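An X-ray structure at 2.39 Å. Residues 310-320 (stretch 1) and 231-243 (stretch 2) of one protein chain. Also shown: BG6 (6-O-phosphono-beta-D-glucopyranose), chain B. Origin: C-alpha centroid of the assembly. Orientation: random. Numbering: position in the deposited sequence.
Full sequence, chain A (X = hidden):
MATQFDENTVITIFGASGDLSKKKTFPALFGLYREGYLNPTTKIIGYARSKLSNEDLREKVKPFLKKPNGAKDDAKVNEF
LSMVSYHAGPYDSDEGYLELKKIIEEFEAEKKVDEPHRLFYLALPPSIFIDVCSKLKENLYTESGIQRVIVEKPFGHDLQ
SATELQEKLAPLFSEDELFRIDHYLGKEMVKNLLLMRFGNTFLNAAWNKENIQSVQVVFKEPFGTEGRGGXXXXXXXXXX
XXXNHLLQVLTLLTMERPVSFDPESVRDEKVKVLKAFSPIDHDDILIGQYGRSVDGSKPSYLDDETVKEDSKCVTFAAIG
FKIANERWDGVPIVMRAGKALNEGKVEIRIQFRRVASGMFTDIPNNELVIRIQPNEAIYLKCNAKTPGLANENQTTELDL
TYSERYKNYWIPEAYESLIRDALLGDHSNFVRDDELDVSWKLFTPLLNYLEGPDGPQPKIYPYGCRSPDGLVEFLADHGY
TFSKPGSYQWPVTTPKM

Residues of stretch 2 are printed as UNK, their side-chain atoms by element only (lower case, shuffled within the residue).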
ATOM      1  N   ASP A 310      -0.251  29.867   9.192  1.00 51.49           N
ATOM      2  CA  ASP A 310      -1.635  29.595   9.559  1.00 52.03           C
ATOM      3  C   ASP A 310      -2.104  28.202   9.120  1.00 54.16           C
ATOM      4  O   ASP A 310      -3.316  27.944   9.083  1.00 50.54           O
ATOM      5  CB  ASP A 310      -2.548  30.659   8.954  1.00 52.87           C
ATOM      6  CG  ASP A 310      -2.463  30.694   7.441  1.00 60.73           C
ATOM      7  OD1 ASP A 310      -1.437  30.226   6.894  1.00 61.47           O
ATOM      8  OD2 ASP A 310      -3.420  31.179   6.799  1.00 68.42           O
ATOM      9  N   SER A 311      -1.175  27.310   8.782  1.00 49.95           N
ATOM     10  CA  SER A 311      -1.533  26.026   8.196  1.00 48.90           C
ATOM     11  C   SER A 311      -2.331  25.162   9.167  1.00 45.31           C
ATOM     12  O   SER A 311      -1.916  24.940  10.307  1.00 43.50           O
ATOM     13  CB  SER A 311      -0.270  25.287   7.766  1.00 46.11           C
ATOM     14  OG  SER A 311      -0.580  23.960   7.403  1.00 46.90           O
ATOM     15  N   LYS A 312      -3.472  24.652   8.705  1.00 44.92           N
ATOM     16  CA  LYS A 312      -4.265  23.691   9.459  1.00 43.31           C
ATOM     17  C   LYS A 312      -3.980  22.246   9.045  1.00 43.32           C
ATOM     18  O   LYS A 312      -4.833  21.370   9.246  1.00 43.77           O
ATOM     19  CB  LYS A 312      -5.754  23.996   9.295  1.00 42.15           C
ATOM     20  CG  LYS A 312      -6.172  25.391   9.736  1.00 50.21           C
ATOM     21  CD  LYS A 312      -7.663  25.421  10.107  1.00 53.12           C
ATOM     22  CE  LYS A 312      -8.544  25.107   8.893  1.00 59.08           C
ATOM     23  NZ  LYS A 312      -9.490  26.217   8.542  1.00 67.00           N
ATOM     24  N   CYS A 313      -2.808  21.974   8.469  1.00 38.53           N
ATOM     25  CA  CYS A 313      -2.538  20.647   7.929  1.00 36.67           C
ATOM     26  C   CYS A 313      -2.515  19.595   9.037  1.00 36.41           C
ATOM     27  O   CYS A 313      -1.880  19.779  10.082  1.00 34.10           O
ATOM     28  CB  CYS A 313      -1.219  20.632   7.174  1.00 37.09           C
ATOM     29  SG  CYS A 313      -0.907  19.055   6.353  1.00 38.19           S
ATOM     30  N   VAL A 314      -3.197  18.482   8.793  1.00 34.26           N
ATOM     31  CA  VAL A 314      -3.275  17.381   9.747  1.00 36.04           C
ATOM     32  C   VAL A 314      -2.104  16.433   9.508  1.00 31.95           C
ATOM     33  O   VAL A 314      -1.988  15.843   8.429  1.00 30.77           O
ATOM     34  CB  VAL A 314      -4.615  16.641   9.611  1.00 36.01           C
ATOM     35  CG1 VAL A 314      -4.664  15.493  10.546  1.00 34.59           C
ATOM     36  CG2 VAL A 314      -5.776  17.575   9.897  1.00 36.09           C
ATOM     37  N   THR A 315      -1.251  16.256  10.519  1.00 30.78           N
ATOM     38  CA  THR A 315      -0.183  15.262  10.447  1.00 30.90           C
ATOM     39  C   THR A 315      -0.466  14.033  11.309  1.00 28.09           C
ATOM     40  O   THR A 315       0.291  13.053  11.251  1.00 26.33           O
ATOM     41  CB  THR A 315       1.170  15.893  10.835  1.00 31.82           C
ATOM     42  OG1 THR A 315       1.159  16.265  12.217  1.00 31.42           O
ATOM     43  CG2 THR A 315       1.434  17.141  10.005  1.00 35.27           C
ATOM     44  N   PHE A 316      -1.536  14.059  12.104  1.00 28.37           N
ATOM     45  CA  PHE A 316      -2.018  12.900  12.837  1.00 28.33           C
ATOM     46  C   PHE A 316      -3.529  12.906  12.766  1.00 29.64           C
ATOM     47  O   PHE A 316      -4.147  13.937  13.039  1.00 32.27           O
ATOM     48  CB  PHE A 316      -1.587  12.918  14.312  1.00 31.25           C
ATOM     49  CG  PHE A 316      -2.211  11.817  15.131  1.00 31.66           C
ATOM     50  CD1 PHE A 316      -3.524  11.901  15.567  1.00 32.81           C
ATOM     51  CD2 PHE A 316      -1.486  10.693  15.448  1.00 31.87           C
ATOM     52  CE1 PHE A 316      -4.093  10.889  16.277  1.00 32.74           C
ATOM     53  CE2 PHE A 316      -2.056   9.682  16.164  1.00 33.32           C
ATOM     54  CZ  PHE A 316      -3.368   9.781  16.580  1.00 32.31           C
ATOM     55  N   ALA A 317      -4.123  11.747  12.483  1.00 29.31           N
ATOM     56  CA  ALA A 317      -5.574  11.603  12.505  1.00 29.19           C
ATOM     57  C   ALA A 317      -5.968  10.241  13.050  1.00 26.82           C
ATOM     58  O   ALA A 317      -5.378   9.218  12.688  1.00 25.81           O
ATOM     59  CB  ALA A 317      -6.184  11.782  11.104  1.00 26.22           C
ATOM     60  N   ALA A 318      -6.988  10.232  13.904  1.00 28.12           N
ATOM     61  CA  ALA A 318      -7.687   9.019  14.299  1.00 25.82           C
ATOM     62  C   ALA A 318      -9.132   9.182  13.859  1.00 29.26           C
ATOM     63  O   ALA A 318      -9.727  10.237  14.091  1.00 31.77           O
ATOM     64  CB  ALA A 318      -7.582   8.777  15.806  1.00 24.19           C
ATOM     65  N   ILE A 319      -9.677   8.170  13.180  1.00 27.52           N
ATOM     66  CA  ILE A 319     -11.015   8.249  12.601  1.00 26.96           C
ATOM     67  C   ILE A 319     -11.796   7.004  12.987  1.00 27.54           C
ATOM     68  O   ILE A 319     -11.284   5.886  12.871  1.00 26.78           O
ATOM     69  CB  ILE A 319     -10.981   8.377  11.068  1.00 26.43           C
ATOM     70  CG1 ILE A 319     -10.127   9.569  10.619  1.00 28.64           C
ATOM     71  CG2 ILE A 319     -12.396   8.473  10.519  1.00 24.75           C
ATOM     72  CD1 ILE A 319      -9.771   9.531   9.108  1.00 25.05           C
ATOM     73  N   GLY A 320     -13.042   7.194  13.416  1.00 29.78           N
ATOM     74  CA  GLY A 320     -13.916   6.073  13.722  1.00 27.75           C
ATOM     75  C   GLY A 320     -14.707   5.671  12.488  1.00 27.90           C
ATOM     76  O   GLY A 320     -15.124   6.515  11.696  1.00 28.67           O
ATOM     77  N   UNK A 231       4.830  20.821   0.399  1.00 45.62           N
ATOM     78  CA  UNK A 231       4.147  19.821  -0.413  1.00 47.63           C
ATOM     79  C   UNK A 231       3.076  19.094   0.392  1.00 44.13           C
ATOM     80  O   UNK A 231       1.958  18.873  -0.093  1.00 40.07           O
ATOM     81  c   UNK A 231       5.164  18.820  -0.949  1.00 48.05           C
ATOM     82  o   UNK A 231       8.731  21.020  -4.751  1.00 60.93           O
ATOM     83  c   UNK A 231       8.365  19.878  -2.692  1.00 56.43           C
ATOM     84  c   UNK A 231       6.504  20.558  -4.047  1.00 56.79           C
ATOM     85  c   UNK A 231       5.635  20.021  -3.113  1.00 54.48           C
ATOM     86  c   UNK A 231       6.111  19.403  -1.963  1.00 53.25           C
ATOM     87  c   UNK A 231       7.865  20.481  -3.831  1.00 58.41           C
ATOM     88  c   UNK A 231       7.490  19.342  -1.768  1.00 55.21           C
ATOM     89  N   UNK A 232       3.406  18.701   1.619  1.00 42.43           N
ATOM     90  CA  UNK A 232       2.473  17.933   2.423  1.00 41.32           C
ATOM     91  C   UNK A 232       1.230  18.735   2.760  1.00 41.66           C
ATOM     92  O   UNK A 232       0.184  18.144   3.066  1.00 37.17           O
ATOM     93  c   UNK A 232       2.475  16.348   4.409  1.00 38.70           C
ATOM     94  c   UNK A 232       3.176  17.465   3.694  1.00 39.96           C
ATOM     95  c   UNK A 232       2.596  15.041   3.971  1.00 39.75           C
ATOM     96  c   UNK A 232       1.715  16.601   5.539  1.00 36.84           C
ATOM     97  c   UNK A 232       1.969  14.005   4.647  1.00 35.52           C
ATOM     98  c   UNK A 232       1.208  14.275   5.762  1.00 31.87           C
ATOM     99  c   UNK A 232       1.078  15.573   6.206  1.00 36.59           C
ATOM    100  N   UNK A 233       1.315  20.066   2.668  1.00 41.86           N
ATOM    101  CA  UNK A 233       0.251  20.921   3.180  1.00 42.21           C
ATOM    102  C   UNK A 233      -1.066  20.657   2.471  1.00 41.08           C
ATOM    103  O   UNK A 233      -2.124  20.638   3.103  1.00 44.22           O
ATOM    104  o   UNK A 233      -0.102  23.183   5.118  1.00 49.43           O
ATOM    105  o   UNK A 233      -1.030  24.063   3.325  1.00 50.64           O
ATOM    106  c   UNK A 233      -0.222  23.284   3.883  1.00 47.71           C
ATOM    107  c   UNK A 233       0.642  22.388   3.042  1.00 44.45           C
ATOM    108  N   UNK A 234      -1.025  20.446   1.169  1.00 39.01           N
ATOM    109  CA  UNK A 234      -2.237  20.170   0.420  1.00 42.99           C
ATOM    110  C   UNK A 234      -2.617  18.691   0.437  1.00 42.51           C
ATOM    111  O   UNK A 234      -3.662  18.333  -0.121  1.00 41.64           O
ATOM    112  o   UNK A 234      -0.927  19.993  -1.595  1.00 45.23           O
ATOM    113  c   UNK A 234      -2.057  20.632  -1.022  1.00 42.83           C
ATOM    114  N   UNK A 235      -1.789  17.830   1.042  1.00 39.85           N
ATOM    115  CA  UNK A 235      -2.031  16.390   1.107  1.00 38.61           C
ATOM    116  C   UNK A 235      -2.701  16.042   2.434  1.00 37.75           C
ATOM    117  O   UNK A 235      -3.898  15.724   2.469  1.00 36.39           O
ATOM    118  c   UNK A 235      -0.827  15.912  -1.548  1.00 40.38           C
ATOM    119  c   UNK A 235      -1.023  14.106   0.986  1.00 33.21           C
ATOM    120  c   UNK A 235       0.026  15.925  -0.330  1.00 38.44           C
ATOM    121  c   UNK A 235      -0.726  15.587   0.961  1.00 38.07           C
ATOM    122  N   UNK A 236      -1.926  16.087   3.525  1.00 33.59           N
ATOM    123  CA  UNK A 236      -2.378  15.682   4.839  1.00 30.84           C
ATOM    124  C   UNK A 236      -2.297  14.175   5.043  1.00 32.45           C
ATOM    125  O   UNK A 236      -2.238  13.391   4.099  1.00 30.57           O
ATOM    126  N   UNK A 237      -2.315  13.768   6.317  1.00 28.59           N
ATOM    127  CA  UNK A 237      -2.019  12.374   6.641  1.00 26.21           C
ATOM    128  C   UNK A 237      -3.134  11.468   6.160  1.00 27.80           C
ATOM    129  O   UNK A 237      -2.892  10.310   5.789  1.00 25.52           O
ATOM    130  c   UNK A 237      -3.060  12.266   8.953  1.00 26.11           C
ATOM    131  c   UNK A 237      -1.769  12.203   8.156  1.00 28.35           C
ATOM    132  c   UNK A 237       0.297  10.789   7.844  1.00 27.65           C
ATOM    133  c   UNK A 237      -1.068  10.880   8.443  1.00 27.91           C
ATOM    134  N   UNK A 238      -4.365  11.980   6.138  1.00 27.92           N
ATOM    135  CA  UNK A 238      -5.498  11.160   5.758  1.00 28.62           C
ATOM    136  C   UNK A 238      -5.374  10.750   4.301  1.00 27.34           C
ATOM    137  O   UNK A 238      -5.445   9.563   3.970  1.00 29.73           O
ATOM    138  c   UNK A 238      -6.886  12.206   7.544  1.00 29.08           C
ATOM    139  c   UNK A 238      -8.026  13.065   7.935  1.00 27.72           C
ATOM    140  c   UNK A 238      -6.814  11.899   6.047  1.00 29.88           C
ATOM    141  c   UNK A 238      -7.996  11.061   5.619  1.00 29.56           C
ATOM    142  N   UNK A 239      -5.144  11.717   3.420  1.00 28.86           N
ATOM    143  CA  UNK A 239      -4.893  11.402   2.018  1.00 29.39           C
ATOM    144  C   UNK A 239      -3.618  10.602   1.844  1.00 27.63           C
ATOM    145  O   UNK A 239      -3.524   9.778   0.930  1.00 26.90           O
ATOM    146  c   UNK A 239      -7.202  16.065  -0.050  1.00 37.24           C
ATOM    147  c   UNK A 239      -6.038  13.184   0.602  1.00 36.07           C
ATOM    148  c   UNK A 239      -4.769  12.684   1.198  1.00 33.78           C
ATOM    149  c   UNK A 239      -5.749  14.151  -0.522  1.00 31.37           C
ATOM    150  n   UNK A 239      -6.388  16.443   0.930  1.00 37.96           N
ATOM    151  n   UNK A 239      -6.916  14.982  -0.758  1.00 32.66           N
ATOM    152  n   UNK A 239      -8.290  16.776  -0.326  1.00 38.47           N
ATOM    153  N   UNK A 240      -2.610  10.859   2.674  1.00 26.18           N
ATOM    154  CA  UNK A 240      -1.296  10.289   2.405  1.00 29.44           C
ATOM    155  C   UNK A 240      -1.294   8.774   2.581  1.00 27.79           C
ATOM    156  O   UNK A 240      -0.708   8.061   1.764  1.00 27.95           O
ATOM    157  c   UNK A 240       1.191  10.642   2.792  1.00 33.56           C
ATOM    158  c   UNK A 240      -0.231  10.935   3.293  1.00 30.24           C
ATOM    159  o   UNK A 240       1.404  10.582   1.553  1.00 34.99           O
ATOM    160  o   UNK A 240       2.097  10.461   3.632  1.00 34.91           O
ATOM    161  N   UNK A 241      -1.923   8.259   3.646  1.00 27.73           N
ATOM    162  CA  UNK A 241      -1.810   6.834   3.964  1.00 27.20           C
ATOM    163  C   UNK A 241      -3.129   6.210   4.405  1.00 25.07           C
ATOM    164  O   UNK A 241      -3.273   4.986   4.378  1.00 24.50           O
ATOM    165  c   UNK A 241      -0.746   6.581   5.047  1.00 27.81           C
ATOM    166  c   UNK A 241       0.619   7.155   4.621  1.00 30.60           C
ATOM    167  c   UNK A 241      -1.207   7.130   6.406  1.00 26.20           C
ATOM    168  N   UNK A 242      -4.092   7.016   4.839  1.00 25.51           N
ATOM    169  CA  UNK A 242      -5.304   6.423   5.400  1.00 26.50           C
ATOM    170  C   UNK A 242      -6.332   6.083   4.322  1.00 25.33           C
ATOM    171  O   UNK A 242      -6.872   4.971   4.320  1.00 25.79           O
ATOM    172  c   UNK A 242      -5.917   7.347   6.459  1.00 22.90           C
ATOM    173  c   UNK A 242      -4.892   7.861   7.475  1.00 28.92           C
ATOM    174  c   UNK A 242      -6.739   7.553   9.533  1.00 21.74           C
ATOM    175  s   UNK A 242      -5.586   8.774   8.889  1.00 31.48           S
ATOM    176  N   UNK A 243      -6.605   7.022   3.407  1.00 26.00           N
ATOM    177  CA  UNK A 243      -7.512   6.766   2.288  1.00 27.38           C
ATOM    178  C   UNK A 243      -7.053   5.582   1.423  1.00 27.98           C
ATOM    179  O   UNK A 243      -7.872   4.962   0.738  1.00 25.80           O
ATOM    180  c   UNK A 243      -8.585   7.981   0.230  1.00 29.17           C
ATOM    181  c   UNK A 243      -7.954   7.353  -1.014  1.00 30.43           C
ATOM    182  n   UNK A 243      -8.798   6.844  -1.906  1.00 31.64           N
ATOM    183  c   UNK A 243      -7.627   8.040   1.436  1.00 28.89           C
ATOM    184  o   UNK A 243      -6.727   7.299  -1.155  1.00 28.76           O
TER
HETATM  185  C1  BG6 B 501       3.651   6.711   1.084  1.00 39.80           C
HETATM  186  C2  BG6 B 501       3.395   8.013   1.841  1.00 38.13           C
HETATM  187  O1  BG6 B 501       2.586   6.305   0.321  1.00 37.90           O
HETATM  188  O5  BG6 B 501       3.923   5.616   2.073  1.00 41.80           O
HETATM  189  C3  BG6 B 501       4.530   8.353   2.743  1.00 36.83           C
HETATM  190  O2  BG6 B 501       3.155   9.102   0.940  1.00 35.89           O
HETATM  191  C4  BG6 B 501       4.779   7.262   3.733  1.00 39.08           C
HETATM  192  O3  BG6 B 501       4.234   9.562   3.492  1.00 36.64           O
HETATM  193  C5  BG6 B 501       5.018   5.932   3.017  1.00 41.46           C
HETATM  194  O4  BG6 B 501       5.908   7.624   4.538  1.00 41.67           O
HETATM  195  C6  BG6 B 501       5.103   4.760   3.956  1.00 43.35           C
HETATM  196  O6  BG6 B 501       5.310   3.596   3.176  1.00 45.33           O
HETATM  197  P   BG6 B 501       6.209   2.366   3.836  1.00 49.16           P
HETATM  198  O1P BG6 B 501       5.499   2.127   5.155  1.00 40.50           O
HETATM  199  O2P BG6 B 501       7.627   2.842   4.008  1.00 42.76           O
HETATM  200  O3P BG6 B 501       6.236   1.111   2.965  1.00 36.04           O

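Position 231 has one carbon leading to a six-carbon ring that bears an oxygen, and its side chain comes no nearer stretch 1 than 9.5 Å, from CB to Cys 313 SG: Tyr 231. At 232 the ring lacks the oxygen and lies against Cys 313, Val 314 and Thr 315: Phe 232. Its ring meets Val 314 at the edge, CE2 lying 3.8 Å from Val 314 O, while Cys 313 SG sits obliquely, 3.7 Å from Phe 232 CD2.

At 233 two carbons end in two oxygens, a carboxylate touching Ser 311 and Cys 313: Asp 233. Its CA-to-CB bond points sideways, yet chi1 of -164° (t) brings the carboxylate in, and Ser 311 OG donates a very short hydrogen bond to Asp 233 OD1 at 2.5 Å. Position 234 carries one carbon and one oxygen, directed away: Ser 234, whose OG makes a weak bond to Tyr 231 O (3.4 Å). Position 235 has four carbons, forked at the first with one arm two carbons long, its end leading away from stretch 1: Ile 235.

Position 236 has no side-chain atoms and a phi of 82°, both fitting Gly 236. Its CA approaches Val 314 O to 3.6 Å. Position 237 again shows four carbons forked at the first, one arm longer, against Val 314 and Ala 317: Ile 237. Its CG2 lies 3.8 Å from Ala 317 CB and 3.9 Å from Val 314 CG1. The same pattern at 238, touching Ala 317 and Ile 319, gives Ile 238, whose CG1 is 3.7 Å from Ala 317 CB.

At 239 three carbons, a nitrogen, then a carbon with two more nitrogens identify Arg 239; its NH1 bonds to Ile 235 O (3.0 Å). At 240 a two-carbon carboxylate means Asp 240, which faces the sugar instead: BG6 O2 donates to Asp 240 OD1 (2.4 Å) and BG6 O3 to Asp 240 OD2 (2.3 Å). At 241 three carbons forked at the first, out of reach, give Val 241. The unbranched carbon-carbon-sulfur-carbon chain at 242, against Ala 317 and Ile 319, is Met 242, with CE 3.6 Å from Ile 319 CD1. At 243 three carbons, the last bearing oxygen and nitrogen, make Gln 243, without contact.

The contact combines two polar anchors with an apolar seam. Ile 237 N donates to Val 314 O (3.0 Å, 152°), while Ser 311 holds Asp 233. Beyond them, Ala 317 and Ile 319 point toward the helix, packing against Ile 238 and Met 242 at a 64° crossing; together the stretches bury 508 Å².

Stretch 2 (231-243) YFDSIGIIRDVMQ
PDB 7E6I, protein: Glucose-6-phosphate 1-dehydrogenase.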